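Local atomic coordinates of MxaA (Stigmatella aurantiaca, PDB entry 4W4T), a protein that forms part of the myxalamid PKS-NRPS assembly line, this piece being its terminal NADPH-binding reductase domain, a Rossmann-fold short-chain dehydrogenase relative. Residues V153-Y159 with G217-S221; E31-D35 with Y159-R163; V191-P195 with L208-L214. All coordinates share one frame; numbering follows the deposited sequence.

Contact 1: V153-Y159 with G217-S221; sequences VNFLYPY and GYAQS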
loop_
_atom_site.group_PDB
_atom_site.type_symbol
_atom_site.label_atom_id
_atom_site.label_comp_id
_atom_site.label_asym_id
_atom_site.label_seq_id
_atom_site.Cartn_x
_atom_site.Cartn_y
_atom_site.Cartn_z
ATOM N N VAL A 153 5.553 14.178 0.370
ATOM C CA VAL A 153 4.112 14.024 0.195
ATOM C C VAL A 153 3.789 12.546 -0.001
ATOM O O VAL A 153 4.103 11.962 -1.038
ATOM C CB VAL A 153 3.587 14.836 -1.006
ATOM C CG1 VAL A 153 2.058 14.746 -1.096
ATOM C CG2 VAL A 153 4.046 16.281 -0.911
ATOM N N ASN A 154 3.220 11.941 1.032
ATOM C CA ASN A 154 2.762 10.566 0.972
ATOM C C ASN A 154 1.406 10.471 1.668
ATOM O O ASN A 154 1.283 10.773 2.857
ATOM C CB ASN A 154 3.788 9.627 1.616
ATOM C CG ASN A 154 3.418 8.176 1.451
ATOM O OD1 ASN A 154 2.336 7.752 1.860
ATOM N ND2 ASN A 154 4.299 7.410 0.830
ATOM N N PHE A 155 0.379 10.064 0.933
ATOM C CA PHE A 155 -0.972 10.102 1.474
ATOM C C PHE A 155 -1.350 8.835 2.244
ATOM O O PHE A 155 -2.450 8.741 2.794
ATOM C CB PHE A 155 -1.982 10.354 0.353
ATOM C CG PHE A 155 -1.770 11.653 -0.362
ATOM C CD1 PHE A 155 -1.756 12.847 0.341
ATOM C CD2 PHE A 155 -1.593 11.687 -1.736
ATOM C CE1 PHE A 155 -1.564 14.062 -0.318
ATOM C CE2 PHE A 155 -1.403 12.895 -2.401
ATOM C CZ PHE A 155 -1.385 14.086 -1.684
ATOM N N LEU A 156 -0.432 7.879 2.296
ATOM C CA LEU A 156 -0.666 6.647 3.040
ATOM C C LEU A 156 0.085 6.591 4.381
ATOM O O LEU A 156 -0.395 5.974 5.339
ATOM C CB LEU A 156 -0.272 5.446 2.188
ATOM C CG LEU A 156 -0.995 5.277 0.852
ATOM C CD1 LEU A 156 -0.463 4.037 0.148
ATOM C CD2 LEU A 156 -2.482 5.176 1.084
ATOM N N TYR A 157 1.258 7.216 4.442
ATOM C CA TYR A 157 2.134 7.114 5.626
ATOM C C TYR A 157 1.619 7.903 6.838
ATOM O O TYR A 157 0.889 8.878 6.685
ATOM C CB TYR A 157 3.554 7.610 5.298
ATOM C CG TYR A 157 4.407 6.700 4.444
ATOM C CD1 TYR A 157 3.966 5.440 4.065
ATOM C CD2 TYR A 157 5.674 7.108 4.028
ATOM C CE1 TYR A 157 4.757 4.603 3.281
ATOM C CE2 TYR A 157 6.475 6.278 3.250
ATOM C CZ TYR A 157 6.008 5.030 2.884
ATOM O OH TYR A 157 6.796 4.211 2.109
ATOM N N PRO A 158 2.029 7.506 8.053
ATOM C CA PRO A 158 1.648 8.241 9.262
ATOM C C PRO A 158 2.501 9.493 9.493
ATOM O O PRO A 158 3.503 9.684 8.811
ATOM C CB PRO A 158 1.907 7.222 10.380
ATOM C CG PRO A 158 3.030 6.420 9.867
ATOM C CD PRO A 158 2.745 6.259 8.388
ATOM N N TYR A 159 2.086 10.314 10.450
ATOM C CA TYR A 159 2.801 11.538 10.815
ATOM C C TYR A 159 4.296 11.294 10.979
ATOM O O TYR A 159 5.114 12.028 10.416
ATOM C CB TYR A 159 2.203 12.112 12.100
ATOM C CG TYR A 159 2.934 13.306 12.681
ATOM C CD1 TYR A 159 2.732 14.585 12.172
ATOM C CD2 TYR A 159 3.794 13.158 13.757
ATOM C CE1 TYR A 159 3.380 15.675 12.714
ATOM C CE2 TYR A 159 4.444 14.244 14.319
ATOM C CZ TYR A 159 4.235 15.500 13.790
ATOM O OH TYR A 159 4.884 16.587 14.334
ATOM N N GLY A 217 -1.336 11.411 7.883
ATOM C CA GLY A 217 -0.023 11.910 8.240
ATOM C C GLY A 217 0.416 13.140 7.466
ATOM O O GLY A 217 1.114 14.000 8.004
ATOM N N TYR A 218 0.034 13.234 6.196
ATOM C CA TYR A 218 0.488 14.367 5.397
ATOM C C TYR A 218 -0.100 15.665 5.942
ATOM O O TYR A 218 0.638 16.617 6.228
ATOM C CB TYR A 218 0.115 14.190 3.919
ATOM C CG TYR A 218 0.425 15.419 3.083
ATOM C CD1 TYR A 218 1.741 15.804 2.855
ATOM C CD2 TYR A 218 -0.590 16.189 2.537
ATOM C CE1 TYR A 218 2.032 16.929 2.109
ATOM C CE2 TYR A 218 -0.312 17.320 1.778
ATOM C CZ TYR A 218 1.001 17.679 1.568
ATOM O OH TYR A 218 1.305 18.784 0.825
ATOM N N ALA A 219 -1.424 15.692 6.100
ATOM C CA ALA A 219 -2.112 16.879 6.617
ATOM C C ALA A 219 -1.588 17.242 8.000
ATOM O O ALA A 219 -1.349 18.411 8.313
ATOM C CB ALA A 219 -3.611 16.652 6.659
ATOM N N GLN A 220 -1.413 16.229 8.838
ATOM C CA GLN A 220 -0.913 16.459 10.181
ATOM C C GLN A 220 0.473 17.098 10.168
ATOM O O GLN A 220 0.727 18.053 10.898
ATOM C CB GLN A 220 -0.887 15.143 10.951
ATOM C CG GLN A 220 -2.283 14.672 11.282
ATOM C CD GLN A 220 -2.305 13.259 11.794
ATOM O OE1 GLN A 220 -1.406 12.459 11.500
ATOM N NE2 GLN A 220 -3.327 12.942 12.574
ATOM N N SER A 221 1.362 16.597 9.317
ATOM C CA SER A 221 2.735 17.125 9.305
ATOM C C SER A 221 2.785 18.554 8.741
ATOM O O SER A 221 3.582 19.382 9.185
ATOM C CB SER A 221 3.666 16.207 8.507
ATOM O OG SER A 221 3.384 16.221 7.119
HETATM O O HOH W 1 -0.453 10.461 4.904
HETATM O O HOH W 2 -1.830 8.412 7.675
HETATM O O HOH W 3 -0.513 9.883 11.587
#
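Tyr-218, at the start of helix 217-234 in the Rossmann-fold reductase domain, packs against Val-153 and Phe-155, both on one side of its ring plane. With Lys-222 one turn on, it forms the Tyr-x-x-x-Lys motif of short-chain dehydrogenases, and both residues are part of the NADPH site, which holds no cofactor here. Its CG is anti to the backbone N (chi1 173°), which carries the ring toward loop 153-159. Val-153 lies over one face of the ring: CG1 is 4.1 Å from the ring centroid, in a CH-pi contact, while CG2 packs on CE1. Phe-155 instead presents an edge. Its side chain runs beside that of Tyr-218 in the same direction, and the two rings make an offset edge-to-face pair, planes at 88°, in which Phe-155 CE1 approaches Tyr-218 CD2 to 3.7 Å. Phe-155 also packs on Phe-360 of helix 352-362.

At the other end of the loop Tyr-159 turns the edge of its ring to the first helical turn, with CD1 3.8 Å from Ser-221 N, and its hydroxyl reaches Asp-35 on helix 28-35. Between the tyrosines the two segments meet backbone to backbone at Gly-217, whose CA-H points to Tyr-157 O. No direct hydrogen bond spans the segments; waters do instead. One accepts from Tyr-218 N and donates to Asn-154 O and Tyr-157 O, a second links Tyr-157 O to Gly-217 N, and a third joins Tyr-159 N to Gln-220 OE1. The loop's own bend is an Asx turn, Asn-154 OD1 accepting from Leu-156 N at 2.8 Å and also from Tyr-157 N.

Contact 2: E31-D35 with Y159-R163; sequences EMEAD and YESMR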
loop_
_atom_site.group_PDB
_atom_site.type_symbol
_atom_site.label_atom_id
_atom_site.label_comp_id
_atom_site.label_asym_id
_atom_site.label_seq_id
_atom_site.Cartn_x
_atom_site.Cartn_y
_atom_site.Cartn_z
ATOM N N GLU A 31 1.899 14.833 20.256
ATOM C CA GLU A 31 3.160 15.007 19.545
ATOM C C GLU A 31 3.130 16.204 18.589
ATOM O O GLU A 31 4.106 16.942 18.494
ATOM C CB GLU A 31 3.514 13.748 18.765
ATOM C CG GLU A 31 3.604 12.487 19.615
ATOM C CD GLU A 31 3.537 11.225 18.773
ATOM O OE1 GLU A 31 3.528 11.344 17.529
ATOM O OE2 GLU A 31 3.491 10.115 19.350
HETATM N N MSE A 32 2.028 16.365 17.865
HETATM C CA MSE A 32 1.882 17.482 16.927
HETATM C C MSE A 32 2.000 18.813 17.641
HETATM O O MSE A 32 2.722 19.717 17.200
HETATM C CB MSE A 32 0.538 17.397 16.197
HETATM C CG MSE A 32 0.455 16.229 15.239
HETATM SE SE MSE A 32 -1.388 15.958 14.606
HETATM C CE MSE A 32 -1.608 17.620 13.578
ATOM N N GLU A 33 1.283 18.937 18.751
ATOM C CA GLU A 33 1.355 20.146 19.561
ATOM C C GLU A 33 2.765 20.390 20.095
ATOM O O GLU A 33 3.244 21.525 20.110
ATOM C CB GLU A 33 0.361 20.070 20.725
ATOM C CG GLU A 33 -1.086 20.225 20.308
ATOM C CD GLU A 33 -1.437 21.651 19.906
ATOM O OE1 GLU A 33 -0.542 22.518 19.894
ATOM O OE2 GLU A 33 -2.621 21.913 19.599
ATOM N N ALA A 34 3.418 19.328 20.546
ATOM C CA ALA A 34 4.793 19.432 21.014
ATOM C C ALA A 34 5.700 19.902 19.881
ATOM O O ALA A 34 6.529 20.792 20.072
ATOM C CB ALA A 34 5.279 18.098 21.564
ATOM N N ASP A 35 5.537 19.300 18.705
ATOM C CA ASP A 35 6.386 19.607 17.546
ATOM C C ASP A 35 6.133 21.013 16.972
ATOM O O ASP A 35 7.000 21.583 16.287
ATOM C CB ASP A 35 6.184 18.543 16.456
ATOM C CG ASP A 35 6.849 17.207 16.808
ATOM O OD1 ASP A 35 7.768 17.202 17.657
ATOM O OD2 ASP A 35 6.467 16.157 16.239
ATOM N N TYR A 159 2.086 10.314 10.450
ATOM C CA TYR A 159 2.801 11.538 10.815
ATOM C C TYR A 159 4.296 11.294 10.979
ATOM O O TYR A 159 5.114 12.028 10.416
ATOM C CB TYR A 159 2.203 12.112 12.100
ATOM C CG TYR A 159 2.934 13.306 12.681
ATOM C CD1 TYR A 159 2.732 14.585 12.172
ATOM C CD2 TYR A 159 3.794 13.158 13.757
ATOM C CE1 TYR A 159 3.380 15.675 12.714
ATOM C CE2 TYR A 159 4.444 14.244 14.319
ATOM C CZ TYR A 159 4.235 15.500 13.790
ATOM O OH TYR A 159 4.884 16.587 14.334
ATOM N N GLU A 160 4.661 10.233 11.698
ATOM C CA GLU A 160 6.071 10.022 12.026
ATOM C C GLU A 160 6.934 9.825 10.775
ATOM O O GLU A 160 8.122 10.093 10.809
ATOM C CB GLU A 160 6.234 8.835 12.997
ATOM C CG GLU A 160 5.321 7.633 12.730
ATOM C CD GLU A 160 4.024 7.635 13.563
ATOM O OE1 GLU A 160 3.235 8.611 13.475
ATOM O OE2 GLU A 160 3.789 6.636 14.300
ATOM N N SER A 161 6.336 9.413 9.658
ATOM C CA SER A 161 7.110 9.178 8.444
ATOM C C SER A 161 7.477 10.492 7.734
ATOM O O SER A 161 8.377 10.524 6.897
ATOM C CB SER A 161 6.344 8.282 7.470
ATOM O OG SER A 161 6.001 7.035 8.063
HETATM N N MSE A 162 6.768 11.563 8.054
HETATM C CA MSE A 162 6.974 12.827 7.345
HETATM C C MSE A 162 7.467 13.914 8.288
HETATM O O MSE A 162 7.698 15.067 7.883
HETATM C CB MSE A 162 5.678 13.258 6.640
HETATM C CG MSE A 162 5.511 12.590 5.294
HETATM SE SE MSE A 162 3.707 12.683 4.597
HETATM C CE MSE A 162 2.898 11.379 5.824
ATOM N N ARG A 163 7.647 13.538 9.552
ATOM C CA ARG A 163 8.140 14.463 10.562
ATOM C C ARG A 163 9.497 15.069 10.180
ATOM O O ARG A 163 9.688 16.289 10.255
ATOM C CB ARG A 163 8.226 13.745 11.909
ATOM C CG ARG A 163 8.513 14.657 13.079
ATOM C CD ARG A 163 8.472 13.880 14.401
ATOM N NE ARG A 163 8.788 14.753 15.525
ATOM C CZ ARG A 163 10.015 15.010 15.966
ATOM N NH1 ARG A 163 11.071 14.442 15.396
ATOM N NH2 ARG A 163 10.186 15.832 16.991
#
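Asp-35 reaches from the last turn of helix 28-35 to Tyr-159 and Arg-163, one turn apart on helix 159-177, joining the N-terminal helix to the Rossmann-fold domain. The short helical segments run nearly parallel, at 19°, with axes 12.4 Å apart, so side chains bridge the gap. Asp-35 CB points toward the other helix and lies 3.2 Å from Tyr-159 OH. Beyond CG the carboxylate divides. OD2 accepts from Tyr-159 OH through its anti lone pair at 2.5 Å, the carboxylate nearly coplanar with the phenol ring, and also takes Arg-163 NE at 2.8 Å. OD1 receives Arg-163 NH2 at 2.9 Å. The arginine, extended from CG to NE, thus grips the acid side-on with two nitrogens; both bonds lie near its guanidinium plane but come from above the carboxylate plane. Met-32, a selenomethionine, lays CG over one face of the Tyr-159 ring, 4.1 Å from its centroid, with SE farther off in a Met-aromatic contact. Met-32 also packs on Trp-223 and Val-224 of helix 217-234. Three donors therefore share one carboxylate, and the salt bridge, reinforced by a short phenol bond, should help keep Asp-35 ionised and fix the tyrosine hydroxyl in rotation.

Contact 3: V191-P195 with L208-L214; sequences VSVLP and LEGPSSL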
loop_
_atom_site.group_PDB
_atom_site.type_symbol
_atom_site.label_atom_id
_atom_site.label_comp_id
_atom_site.label_asym_id
_atom_site.label_seq_id
_atom_site.Cartn_x
_atom_site.Cartn_y
_atom_site.Cartn_z
ATOM N N VAL A 191 -3.667 23.487 1.286
ATOM C CA VAL A 191 -5.014 23.606 1.834
ATOM C C VAL A 191 -5.319 22.427 2.751
ATOM O O VAL A 191 -6.263 22.477 3.539
ATOM C CB VAL A 191 -6.095 23.691 0.731
ATOM C CG1 VAL A 191 -5.884 24.945 -0.106
ATOM C CG2 VAL A 191 -6.094 22.420 -0.123
ATOM N N SER A 192 -4.515 21.370 2.671
ATOM C CA SER A 192 -4.747 20.207 3.542
ATOM C C SER A 192 -4.405 20.450 5.016
ATOM O O SER A 192 -4.590 19.552 5.852
ATOM C CB SER A 192 -3.973 18.998 3.026
ATOM O OG SER A 192 -4.512 18.602 1.785
ATOM N N VAL A 193 -3.925 21.645 5.365
ATOM C CA VAL A 193 -3.816 21.983 6.782
ATOM C C VAL A 193 -5.193 22.306 7.384
ATOM O O VAL A 193 -5.315 22.488 8.603
ATOM C CB VAL A 193 -2.862 23.179 7.040
ATOM C CG1 VAL A 193 -1.512 22.914 6.414
ATOM C CG2 VAL A 193 -3.464 24.503 6.532
ATOM N N LEU A 194 -6.208 22.373 6.523
ATOM C CA LEU A 194 -7.587 22.711 6.915
ATOM C C LEU A 194 -8.487 21.480 7.064
ATOM O O LEU A 194 -8.316 20.484 6.352
ATOM C CB LEU A 194 -8.216 23.657 5.881
ATOM C CG LEU A 194 -7.480 24.955 5.549
ATOM C CD1 LEU A 194 -8.168 25.669 4.365
ATOM C CD2 LEU A 194 -7.409 25.870 6.764
ATOM N N PRO A 195 -9.470 21.551 7.974
ATOM C CA PRO A 195 -10.419 20.435 8.119
ATOM C C PRO A 195 -11.279 20.251 6.874
ATOM O O PRO A 195 -11.600 21.234 6.199
ATOM C CB PRO A 195 -11.286 20.858 9.308
ATOM C CG PRO A 195 -11.230 22.357 9.301
ATOM C CD PRO A 195 -9.819 22.695 8.839
ATOM N N LEU A 208 -5.900 28.862 12.228
ATOM C CA LEU A 208 -5.902 27.410 12.210
ATOM C C LEU A 208 -6.621 26.873 13.427
ATOM O O LEU A 208 -6.447 27.387 14.535
ATOM C CB LEU A 208 -4.478 26.847 12.184
ATOM C CG LEU A 208 -3.672 26.961 10.894
ATOM C CD1 LEU A 208 -2.246 26.506 11.170
ATOM C CD2 LEU A 208 -4.306 26.127 9.801
ATOM N N GLU A 209 -7.419 25.834 13.211
ATOM C CA GLU A 209 -8.029 25.087 14.303
ATOM C C GLU A 209 -7.029 24.150 14.943
ATOM O O GLU A 209 -5.873 24.063 14.522
ATOM C CB GLU A 209 -9.228 24.278 13.806
ATOM C CG GLU A 209 -10.414 25.108 13.395
ATOM C CD GLU A 209 -11.549 24.250 12.872
ATOM O OE1 GLU A 209 -11.570 23.036 13.167
ATOM O OE2 GLU A 209 -12.402 24.786 12.140
ATOM N N GLY A 210 -7.488 23.427 15.957
ATOM C CA GLY A 210 -6.646 22.467 16.643
ATOM C C GLY A 210 -6.323 21.257 15.784
ATOM O O GLY A 210 -6.964 21.024 14.752
ATOM N N PRO A 211 -5.336 20.464 16.219
ATOM C CA PRO A 211 -4.785 19.370 15.419
ATOM C C PRO A 211 -5.742 18.191 15.237
ATOM O O PRO A 211 -5.577 17.440 14.276
ATOM C CB PRO A 211 -3.547 18.949 16.216
ATOM C CG PRO A 211 -3.841 19.343 17.607
ATOM C CD PRO A 211 -4.627 20.617 17.500
ATOM N N SER A 212 -6.741 18.083 16.088
ATOM C CA SER A 212 -7.606 16.936 16.036
ATOM C C SER A 212 -8.501 16.971 14.837
ATOM O O SER A 212 -9.060 15.987 14.525
ATOM C CB SER A 212 -8.424 16.816 17.291
ATOM O OG SER A 212 -9.304 17.869 17.363
ATOM N N SER A 213 -8.604 18.107 14.168
ATOM C CA SER A 213 -9.483 18.263 13.014
ATOM C C SER A 213 -9.037 17.492 11.754
ATOM O O SER A 213 -9.841 17.234 10.886
ATOM C CB SER A 213 -9.686 19.764 12.680
ATOM O OG SER A 213 -8.454 20.482 12.469
ATOM N N LEU A 214 -7.766 17.138 11.693
ATOM C CA LEU A 214 -7.125 16.651 10.502
ATOM C C LEU A 214 -7.058 15.144 10.472
ATOM O O LEU A 214 -7.028 14.528 11.470
ATOM C CB LEU A 214 -5.715 17.207 10.388
ATOM C CG LEU A 214 -5.683 18.718 10.310
ATOM C CD1 LEU A 214 -4.356 19.320 10.015
ATOM C CD2 LEU A 214 -6.696 19.222 9.337
#
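Val-193 meets Leu-208 within the long connection between strand 185-188 and helix 217-234 of the Rossmann fold, where two parts of one loop fold together, each with a short 3-10 turn. Apolar packing carries the contact. Val-193 CG2 touches Leu-208 CD2 at 3.7 Å, the two side chains crossing at about a right angle, and Leu-194 CD2 reaches the same methyl more distantly. Pro-195 sets CB against Ser-213 CB, 3.9 Å away.

A second kind of contact sets methyls against backbone carbonyls. The two methyls of Leu-214 supply it: CD1 lies 3.6 Å from Val-193 O and CD2 is as close to Leu-194 O. Its side chain also packs on Trp-223 of helix 217-234.

The acidic group here makes only van der Waals contact across the segments. Both carboxylate oxygens of Glu-209 lie 3.9 Å from Pro-195 CG, while its charge is met by a salt bridge to Arg-198. No hydrogen bond crosses between the two segments; each has its own. Leu-194 N bonds to Val-191 O, closing the first turn, and in the second Ser-213 OG donates to Gly-210 O at 2.8 Å, almost in line with the C=O bond.

Contacts 1 and 2 share Tyr-159 and touch through Met-162, whose CE lies 3.4 Å from Tyr-218 N; their centres are 10 Å apart. Contact 3 falls between 153-159 and 217-221 in sequence and reaches contact 1 where Ser-192 O meets Ala-219 CB at 3.2 Å. It joins contact 2 through Pro-211, whose CB is 3.5 Å from Met-32 CE. Contacts 1 and 3 border the NADPH site: Tyr-218 belongs to it, and the side chains of Ser-192 and Val-193 come within about 4 Å of those of Tyr-218 and Lys-222, respectively. Contact 2 sits farther back, its Tyr-159 side chain about 9 Å from both. Contacts 1 and 2 also touch the second subunit.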